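Local coordinates for tapirin (Caldicellulosiruptor kristjanssonii, PDB 6N2B), which probably binds cellulose through its C-terminal beta-helix domain, helping the thermophilic bacterium adhere to plant biomass, and carries a calcium ion, at residues A[429-440]-A[461-470]; A[503-511]-A[522-532]. All coordinates share one frame; numbering follows the deposited sequence. Where two conformers were deposited one is given.

Contact 1. Residues A[429-440]-A[461-470]. With CA (calcium ion), chain C.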
loop_
_atom_site.group_PDB
_atom_site.type_symbol
_atom_site.label_atom_id
_atom_site.label_comp_id
_atom_site.label_asym_id
_atom_site.label_seq_id
_atom_site.Cartn_x
_atom_site.Cartn_y
_atom_site.Cartn_z
ATOM N N ASP A 429 9.477 -27.403 13.058
ATOM C CA ASP A 429 9.558 -28.866 13.157
ATOM C C ASP A 429 10.850 -29.366 12.500
ATOM O O ASP A 429 11.389 -28.690 11.622
ATOM C CB ASP A 429 8.353 -29.600 12.519
ATOM C CG ASP A 429 7.606 -28.782 11.416
ATOM O OD1 ASP A 429 8.018 -28.820 10.233
ATOM O OD2 ASP A 429 6.554 -28.168 11.719
ATOM N N PRO A 430 11.402 -30.521 12.915
ATOM C CA PRO A 430 12.568 -31.061 12.193
ATOM C C PRO A 430 12.208 -31.735 10.885
ATOM O O PRO A 430 13.111 -31.950 10.066
ATOM C CB PRO A 430 13.181 -32.073 13.183
ATOM C CG PRO A 430 12.501 -31.831 14.487
ATOM C CD PRO A 430 11.139 -31.302 14.139
ATOM N N VAL A 431 10.932 -32.071 10.666
ATOM C CA VAL A 431 10.480 -32.482 9.338
ATOM C C VAL A 431 10.749 -31.375 8.325
ATOM O O VAL A 431 10.364 -30.221 8.528
ATOM C CB VAL A 431 8.984 -32.825 9.369
ATOM C CG1 VAL A 431 8.591 -33.546 8.101
ATOM C CG2 VAL A 431 8.653 -33.657 10.599
ATOM N N GLY A 432 11.382 -31.720 7.208
ATOM C CA GLY A 432 11.615 -30.661 6.237
ATOM C C GLY A 432 12.722 -29.722 6.696
ATOM O O GLY A 432 13.631 -30.110 7.435
ATOM N N ALA A 433 12.647 -28.466 6.249
ATOM C CA ALA A 433 13.650 -27.481 6.652
ATOM C C ALA A 433 13.617 -27.283 8.164
ATOM O O ALA A 433 12.562 -26.998 8.738
ATOM C CB ALA A 433 13.423 -26.146 5.938
ATOM N N THR A 434 14.782 -27.425 8.813
ATOM C CA THR A 434 14.803 -27.443 10.273
ATOM C C THR A 434 14.618 -26.055 10.878
ATOM O O THR A 434 14.368 -25.951 12.084
ATOM C CB THR A 434 16.098 -28.116 10.789
ATOM O OG1 THR A 434 17.239 -27.291 10.543
ATOM C CG2 THR A 434 16.323 -29.466 10.094
ATOM N N THR A 435 14.696 -24.999 10.067
ATOM C CA THR A 435 14.390 -23.638 10.505
ATOM C C THR A 435 12.897 -23.329 10.476
ATOM O O THR A 435 12.426 -22.510 11.275
ATOM C CB THR A 435 15.124 -22.637 9.616
ATOM O OG1 THR A 435 16.532 -22.857 9.736
ATOM C CG2 THR A 435 14.785 -21.194 10.003
ATOM N N LEU A 436 12.141 -23.964 9.577
ATOM C CA LEU A 436 10.743 -23.625 9.343
ATOM C C LEU A 436 9.796 -24.567 10.076
ATOM O O LEU A 436 10.138 -25.696 10.423
ATOM C CB LEU A 436 10.410 -23.663 7.853
ATOM C CG LEU A 436 11.298 -22.937 6.851
ATOM C CD1 LEU A 436 10.765 -23.161 5.429
ATOM C CD2 LEU A 436 11.358 -21.463 7.182
ATOM N N GLY A 437 8.589 -24.070 10.318
ATOM C CA GLY A 437 7.472 -24.919 10.656
ATOM C C GLY A 437 6.334 -24.659 9.689
ATOM O O GLY A 437 6.304 -23.648 8.994
ATOM N N SER A 438 5.391 -25.587 9.650
ATOM C CA SER A 438 4.227 -25.349 8.817
ATOM C C SER A 438 3.036 -26.137 9.337
ATOM O O SER A 438 3.177 -27.101 10.091
ATOM C CB SER A 438 4.504 -25.705 7.349
ATOM O OG SER A 438 4.934 -27.047 7.225
ATOM N N VAL A 439 1.859 -25.679 8.922
ATOM C CA VAL A 439 0.589 -26.386 9.025
ATOM C C VAL A 439 -0.056 -26.360 7.644
ATOM O O VAL A 439 -0.003 -25.333 6.958
ATOM C CB VAL A 439 -0.328 -25.713 10.062
ATOM C CG1 VAL A 439 -1.769 -26.227 9.950
ATOM C CG2 VAL A 439 0.249 -25.895 11.453
ATOM N N TYR A 440 -0.657 -27.477 7.228
ATOM C CA TYR A 440 -1.243 -27.558 5.896
ATOM C C TYR A 440 -2.668 -28.084 5.954
ATOM O O TYR A 440 -3.132 -28.577 6.980
ATOM C CB TYR A 440 -0.401 -28.429 4.959
ATOM C CG TYR A 440 -0.379 -29.912 5.270
ATOM C CD1 TYR A 440 0.534 -30.444 6.182
ATOM C CD2 TYR A 440 -1.245 -30.788 4.618
ATOM C CE1 TYR A 440 0.566 -31.794 6.455
ATOM C CE2 TYR A 440 -1.212 -32.146 4.875
ATOM C CZ TYR A 440 -0.305 -32.646 5.797
ATOM O OH TYR A 440 -0.281 -34.005 6.057
ATOM N N GLU A 461 14.801 -23.555 1.627
ATOM C CA GLU A 461 14.041 -24.047 2.770
ATOM C C GLU A 461 12.594 -24.339 2.404
ATOM O O GLU A 461 12.029 -25.355 2.826
ATOM C CB GLU A 461 14.113 -23.029 3.888
ATOM C CG GLU A 461 15.511 -22.860 4.396
ATOM C CD GLU A 461 15.628 -21.674 5.303
ATOM O OE1 GLU A 461 14.744 -20.782 5.201
ATOM O OE2 GLU A 461 16.593 -21.643 6.108
ATOM N N LEU A 462 11.991 -23.462 1.602
ATOM C CA LEU A 462 10.590 -23.601 1.214
ATOM C C LEU A 462 10.345 -24.875 0.408
ATOM O O LEU A 462 9.358 -25.583 0.641
ATOM C CB LEU A 462 10.184 -22.368 0.415
ATOM C CG LEU A 462 8.740 -21.979 0.202
ATOM C CD1 LEU A 462 8.017 -21.887 1.530
ATOM C CD2 LEU A 462 8.734 -20.645 -0.519
ATOM N N ILE A 463 11.215 -25.169 -0.559
ATOM C CA ILE A 463 11.104 -26.413 -1.319
ATOM C C ILE A 463 11.220 -27.623 -0.386
ATOM O O ILE A 463 10.430 -28.575 -0.472
ATOM C CB ILE A 463 12.170 -26.456 -2.434
ATOM C CG1 ILE A 463 11.927 -25.356 -3.463
ATOM C CG2 ILE A 463 12.186 -27.796 -3.115
ATOM C CD1 ILE A 463 13.166 -25.008 -4.230
ATOM N N THR A 464 12.199 -27.599 0.526
ATOM C CA THR A 464 12.328 -28.684 1.492
ATOM C C THR A 464 11.065 -28.822 2.339
ATOM O O THR A 464 10.457 -29.900 2.397
ATOM C CB THR A 464 13.553 -28.462 2.387
ATOM O OG1 THR A 464 14.744 -28.431 1.587
ATOM C CG2 THR A 464 13.681 -29.580 3.409
ATOM N N GLU A 465 10.648 -27.737 2.995
ATOM C CA GLU A 465 9.538 -27.819 3.936
ATOM C C GLU A 465 8.246 -28.245 3.249
ATOM O O GLU A 465 7.561 -29.162 3.715
ATOM C CB GLU A 465 9.343 -26.484 4.646
ATOM C CG GLU A 465 8.217 -26.509 5.657
ATOM C CD GLU A 465 8.681 -27.078 6.982
ATOM O OE1 GLU A 465 9.910 -27.297 7.094
ATOM O OE2 GLU A 465 7.840 -27.294 7.895
ATOM N N VAL A 466 7.889 -27.597 2.138
ATOM C CA VAL A 466 6.610 -27.896 1.496
ATOM C C VAL A 466 6.541 -29.366 1.074
ATOM O O VAL A 466 5.572 -30.068 1.380
ATOM C CB VAL A 466 6.363 -26.942 0.306
ATOM C CG1 VAL A 466 5.242 -27.447 -0.569
ATOM C CG2 VAL A 466 6.032 -25.521 0.794
ATOM N N ASN A 467 7.572 -29.856 0.380
ATOM C CA ASN A 467 7.573 -31.246 -0.080
ATOM C C ASN A 467 7.469 -32.234 1.067
ATOM O O ASN A 467 6.871 -33.305 0.921
ATOM C CB ASN A 467 8.853 -31.554 -0.858
ATOM C CG ASN A 467 8.757 -31.172 -2.297
ATOM O OD1 ASN A 467 8.025 -31.795 -3.088
ATOM N ND2 ASN A 467 9.530 -30.144 -2.670
ATOM N N SER A 468 8.108 -31.933 2.192
ATOM C CA SER A 468 8.042 -32.864 3.305
ATOM C C SER A 468 6.606 -33.027 3.800
ATOM O O SER A 468 6.187 -34.135 4.159
ATOM C CB SER A 468 8.945 -32.386 4.431
ATOM O OG SER A 468 8.384 -31.219 5.024
ATOM N N LYS A 469 5.836 -31.931 3.829
ATOM C CA LYS A 469 4.495 -32.002 4.392
ATOM C C LYS A 469 3.487 -32.540 3.392
ATOM O O LYS A 469 2.542 -33.240 3.786
ATOM C CB LYS A 469 4.035 -30.635 4.903
ATOM C CG LYS A 469 4.902 -30.055 6.046
ATOM C CD LYS A 469 4.944 -30.986 7.242
ATOM C CE LYS A 469 5.468 -30.321 8.485
ATOM N NZ LYS A 469 4.642 -29.197 9.013
ATOM N N LEU A 470 3.690 -32.262 2.098
ATOM C CA LEU A 470 2.694 -32.545 1.077
ATOM C C LEU A 470 3.031 -33.724 0.188
ATOM O O LEU A 470 2.172 -34.141 -0.600
ATOM C CB LEU A 470 2.498 -31.314 0.194
ATOM C CG LEU A 470 2.115 -30.023 0.913
ATOM C CD1 LEU A 470 1.659 -29.004 -0.121
ATOM C CD2 LEU A 470 1.031 -30.252 1.963
HETATM CA CA CA C . 10.239 -28.155 9.400
HETATM O O HOH W 1 2.578 -34.907 6.814
HETATM O O HOH W 2 1.102 -35.626 3.438
#
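E461 opens the helical side of this calcium site, its CB against the methyl of A433 and 3.7 Å from CD1 of L436. One turn on, T464 rests its CG2 on the backbone joining G432 to A433. E465 is the one helical ligand: with CG anti to the backbone N (chi1 -179°) and a bend at chi2, its OE1 reaches the calcium ion at 2.5 Å. The loop supplies five more oxygens: OD1 of D429 and the carbonyl O atoms of D429, V431, A433 and L436. E465 OE2 accepts from OG of S438 on its anti lone pair, at 3.0 Å. S468 OG, which donates to the E465 carbonyl O within the helix, lies 3.5 Å from CA of G432. K469 NZ donates to S438 OG at 2.8 Å and makes a salt bridge with D429 OD2, its hydrogen bond weak at 3.5 Å; with the calcium ion it would partly offset the negative charge of D429 and E465. The carbonyl O of K469 lies over one face of the Y440 ring, which L470 CD2 approaches obliquely. Strand 436-441 pairs antiparallel with strand 448-453, whose V451 touches both L436 and L462 of helix 459-470.

Contact 2. Residues A[503-511]-A[522-532]; sequences GKLVIEGAI and ISGAGIELIYK
G526 N to G503 O begins a ladder of seven backbone hydrogen bonds that zips residues 503-509 to 526-532 as parallel strands. L505 N then donates to G526 O at 2.7 Å, and E528 N returns to L505 O with an N-H...O angle of 174°. The bond from I507 N to E528 O is weak; I530 N to I507 O follows at 2.8 Å. G509 uses both its N-H and its C=O, donating to I530 O and accepting from K532 N, although the chain is already turning a corner there; its backbone angles call for glycine. Such in-register parallel pairing, ending at a corner, is the rung-on-rung stacking of a beta-helix.

Apolar contacts gather on the face of L505, I507, I527 and L529. I527 sends CD1 to L505 and CG2 to CD1 of I507, while L505 CD2 meets I522 CD1 at 3.8 Å. In L529, chi1 (167°) carries CG toward residues 503-511 and chi2 (65°) splits the methyls: CD1 touches I507 CG2, and CD2 meets I511 CD1 at 3.8 Å beyond the corner.

The other face is mixed. V506 CG1 touches I530 CD1, and K504 lays CD 3.8 Å from CB of E528, whose carboxylate has its salt bridge with R224. E508, in a long, weak ion pair with R478, runs beside K532, just past the strand end, OE1 to CE 3.6 Å.

F489 packs on L505, I507 and I522, the end of strand 520-522. Strand 526-531 is flanked by strands 504-508 and 221-224, the latter placing F221 against I527 and L529.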
loop_
_atom_site.group_PDB
_atom_site.type_symbol
_atom_site.label_atom_id
_atom_site.label_comp_id
_atom_site.label_asym_id
_atom_site.label_seq_id
_atom_site.Cartn_x
_atom_site.Cartn_y
_atom_site.Cartn_z
ATOM N N GLY A 503 8.037 -14.241 -16.153
ATOM C CA GLY A 503 9.222 -13.973 -15.358
ATOM C C GLY A 503 8.930 -13.612 -13.918
ATOM O O GLY A 503 9.697 -12.862 -13.301
ATOM N N LYS A 504 7.835 -14.124 -13.358
ATOM C CA LYS A 504 7.425 -13.761 -12.011
ATOM C C LYS A 504 7.177 -14.998 -11.151
ATOM O O LYS A 504 6.651 -16.010 -11.617
ATOM C CB LYS A 504 6.149 -12.901 -12.017
ATOM C CG LYS A 504 6.228 -11.586 -12.768
ATOM C CD LYS A 504 5.076 -10.683 -12.343
ATOM C CE LYS A 504 4.885 -9.489 -13.268
ATOM N NZ LYS A 504 6.108 -9.134 -14.037
ATOM N N LEU A 505 7.565 -14.901 -9.892
ATOM C CA LEU A 505 7.082 -15.799 -8.858
ATOM C C LEU A 505 5.635 -15.453 -8.534
ATOM O O LEU A 505 5.355 -14.339 -8.091
ATOM C CB LEU A 505 7.950 -15.610 -7.629
ATOM C CG LEU A 505 8.286 -16.743 -6.708
ATOM C CD1 LEU A 505 8.486 -18.017 -7.516
ATOM C CD2 LEU A 505 9.568 -16.303 -6.011
ATOM N N VAL A 506 4.709 -16.376 -8.742
ATOM C CA VAL A 506 3.291 -16.115 -8.494
ATOM C C VAL A 506 2.885 -16.773 -7.169
ATOM O O VAL A 506 2.618 -17.977 -7.101
ATOM C CB VAL A 506 2.424 -16.589 -9.661
ATOM C CG1 VAL A 506 0.970 -16.372 -9.345
ATOM C CG2 VAL A 506 2.806 -15.843 -10.929
ATOM N N ILE A 507 2.812 -15.982 -6.104
ATOM C CA ILE A 507 2.357 -16.458 -4.808
ATOM C C ILE A 507 0.888 -16.099 -4.637
ATOM O O ILE A 507 0.532 -14.913 -4.605
ATOM C CB ILE A 507 3.188 -15.860 -3.669
ATOM C CG1 ILE A 507 4.670 -16.206 -3.850
ATOM C CG2 ILE A 507 2.653 -16.353 -2.334
ATOM C CD1 ILE A 507 5.608 -15.182 -3.259
ATOM N N GLU A 508 0.038 -17.115 -4.500
ATOM C CA GLU A 508 -1.382 -16.933 -4.229
ATOM C C GLU A 508 -1.621 -17.238 -2.751
ATOM O O GLU A 508 -1.473 -18.392 -2.320
ATOM C CB GLU A 508 -2.223 -17.850 -5.112
ATOM C CG GLU A 508 -1.953 -17.726 -6.608
ATOM C CD GLU A 508 -3.146 -18.185 -7.465
ATOM O OE1 GLU A 508 -4.262 -18.284 -6.917
ATOM O OE2 GLU A 508 -2.978 -18.441 -8.683
ATOM N N GLY A 509 -2.005 -16.213 -1.977
ATOM C CA GLY A 509 -2.187 -16.354 -0.542
ATOM C C GLY A 509 -1.943 -15.042 0.178
ATOM O O GLY A 509 -2.695 -14.094 -0.049
ATOM N N ALA A 510 -0.923 -14.951 1.035
ATOM C CA ALA A 510 -0.670 -13.714 1.770
ATOM C C ALA A 510 0.644 -13.846 2.528
ATOM O O ALA A 510 1.150 -14.947 2.732
ATOM C CB ALA A 510 -1.804 -13.370 2.744
ATOM N N ILE A 511 1.181 -12.704 2.950
ATOM C CA ILE A 511 2.476 -12.622 3.615
ATOM C C ILE A 511 2.303 -11.811 4.893
ATOM O O ILE A 511 1.869 -10.654 4.848
ATOM C CB ILE A 511 3.547 -11.993 2.707
ATOM C CG1 ILE A 511 3.602 -12.747 1.373
ATOM C CG2 ILE A 511 4.900 -12.003 3.374
ATOM C CD1 ILE A 511 4.447 -12.078 0.304
ATOM N N ILE A 522 14.873 -10.873 -4.154
ATOM C CA ILE A 522 14.751 -11.912 -5.162
ATOM C C ILE A 522 15.676 -11.544 -6.304
ATOM O O ILE A 522 15.879 -10.363 -6.601
ATOM C CB ILE A 522 13.281 -12.072 -5.619
ATOM C CG1 ILE A 522 13.167 -13.098 -6.739
ATOM C CG2 ILE A 522 12.746 -10.764 -6.069
ATOM C CD1 ILE A 522 11.736 -13.433 -7.111
ATOM N N SER A 523 16.249 -12.562 -6.937
ATOM C CA SER A 523 17.254 -12.401 -7.979
ATOM C C SER A 523 16.656 -12.785 -9.324
ATOM O O SER A 523 16.299 -13.949 -9.534
ATOM C CB SER A 523 18.474 -13.263 -7.677
ATOM O OG SER A 523 18.690 -13.298 -6.277
ATOM N N GLY A 524 16.555 -11.811 -10.227
ATOM C CA GLY A 524 16.168 -12.090 -11.596
ATOM C C GLY A 524 14.718 -12.453 -11.829
ATOM O O GLY A 524 14.434 -13.219 -12.755
ATOM N N ALA A 525 13.789 -11.920 -11.033
ATOM C CA ALA A 525 12.366 -12.174 -11.251
ATOM C C ALA A 525 11.535 -11.222 -10.399
ATOM O O ALA A 525 11.995 -10.734 -9.366
ATOM C CB ALA A 525 11.991 -13.628 -10.930
ATOM N N GLY A 526 10.316 -10.957 -10.850
ATOM C CA GLY A 526 9.363 -10.208 -10.069
ATOM C C GLY A 526 8.396 -11.099 -9.300
ATOM O O GLY A 526 8.262 -12.288 -9.566
ATOM N N ILE A 527 7.730 -10.506 -8.315
ATOM C CA ILE A 527 6.706 -11.184 -7.530
ATOM C C ILE A 527 5.345 -10.703 -8.003
ATOM O O ILE A 527 5.131 -9.499 -8.172
ATOM C CB ILE A 527 6.875 -10.905 -6.029
ATOM C CG1 ILE A 527 8.333 -11.073 -5.613
ATOM C CG2 ILE A 527 5.932 -11.778 -5.219
ATOM C CD1 ILE A 527 8.735 -12.460 -5.348
ATOM N N GLU A 528 4.429 -11.628 -8.207
ATOM C CA GLU A 528 3.022 -11.318 -8.404
ATOM C C GLU A 528 2.311 -11.995 -7.243
ATOM O O GLU A 528 2.094 -13.207 -7.281
ATOM C CB GLU A 528 2.538 -11.827 -9.757
ATOM C CG GLU A 528 1.019 -11.986 -9.920
ATOM C CD GLU A 528 0.374 -10.793 -10.600
ATOM O OE1 GLU A 528 1.100 -10.069 -11.340
ATOM O OE2 GLU A 528 -0.849 -10.579 -10.385
ATOM N N LEU A 529 1.985 -11.230 -6.201
ATOM C CA LEU A 529 1.297 -11.757 -5.021
ATOM C C LEU A 529 -0.206 -11.548 -5.188
ATOM O O LEU A 529 -0.698 -10.418 -5.119
ATOM C CB LEU A 529 1.792 -11.077 -3.749
ATOM C CG LEU A 529 0.948 -11.317 -2.491
ATOM C CD1 LEU A 529 0.992 -12.774 -2.119
ATOM C CD2 LEU A 529 1.446 -10.507 -1.324
ATOM N N ILE A 530 -0.940 -12.629 -5.402
ATOM C CA ILE A 530 -2.386 -12.564 -5.606
ATOM C C ILE A 530 -3.059 -12.925 -4.289
ATOM O O ILE A 530 -2.986 -14.074 -3.847
ATOM C CB ILE A 530 -2.843 -13.504 -6.733
ATOM C CG1 ILE A 530 -2.008 -13.295 -7.993
ATOM C CG2 ILE A 530 -4.321 -13.318 -7.025
ATOM C CD1 ILE A 530 -2.610 -13.967 -9.216
ATOM N N TYR A 531 -3.739 -11.968 -3.667
ATOM C CA TYR A 531 -4.370 -12.242 -2.378
ATOM C C TYR A 531 -5.426 -13.340 -2.517
ATOM O O TYR A 531 -6.235 -13.338 -3.451
ATOM C CB TYR A 531 -4.985 -10.960 -1.804
ATOM C CG TYR A 531 -5.959 -11.199 -0.664
ATOM C CD1 TYR A 531 -5.504 -11.443 0.630
ATOM C CD2 TYR A 531 -7.339 -11.183 -0.884
ATOM C CE1 TYR A 531 -6.394 -11.663 1.667
ATOM C CE2 TYR A 531 -8.229 -11.398 0.130
ATOM C CZ TYR A 531 -7.759 -11.647 1.410
ATOM O OH TYR A 531 -8.654 -11.871 2.442
ATOM N N LYS A 532 -5.388 -14.304 -1.605
ATOM C CA LYS A 532 -6.434 -15.317 -1.480
ATOM C C LYS A 532 -6.674 -15.559 0.002
ATOM O O LYS A 532 -5.759 -15.985 0.718
ATOM C CB LYS A 532 -6.060 -16.630 -2.186
ATOM C CG LYS A 532 -5.911 -16.530 -3.706
ATOM C CD LYS A 532 -7.258 -16.555 -4.431
ATOM C CE LYS A 532 -7.103 -16.277 -5.927
ATOM N NZ LYS A 532 -8.350 -16.487 -6.746
#

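Read from the N terminus, the two contacts lie in series on one side of the chain's centre, neither nested nor crossed. The chain first builds the long run of parallel strands, then returns to contact 1, which closes a 20-residue loop containing strand 448-453 and fastens helix 459-470 to the calcium-binding segment. Strand 478-483 follows, pairing with 448-453 and then with 510-513, and so leads to contact 2. There a shorter, 10-residue connection is closed, and strand 526-531 joins the late strands to 221-224 of the early coils. About 19 Å separates the contact centres: contact 1 ties a helix to a metal-binding loop, contact 2 continues the beta-helix ladder.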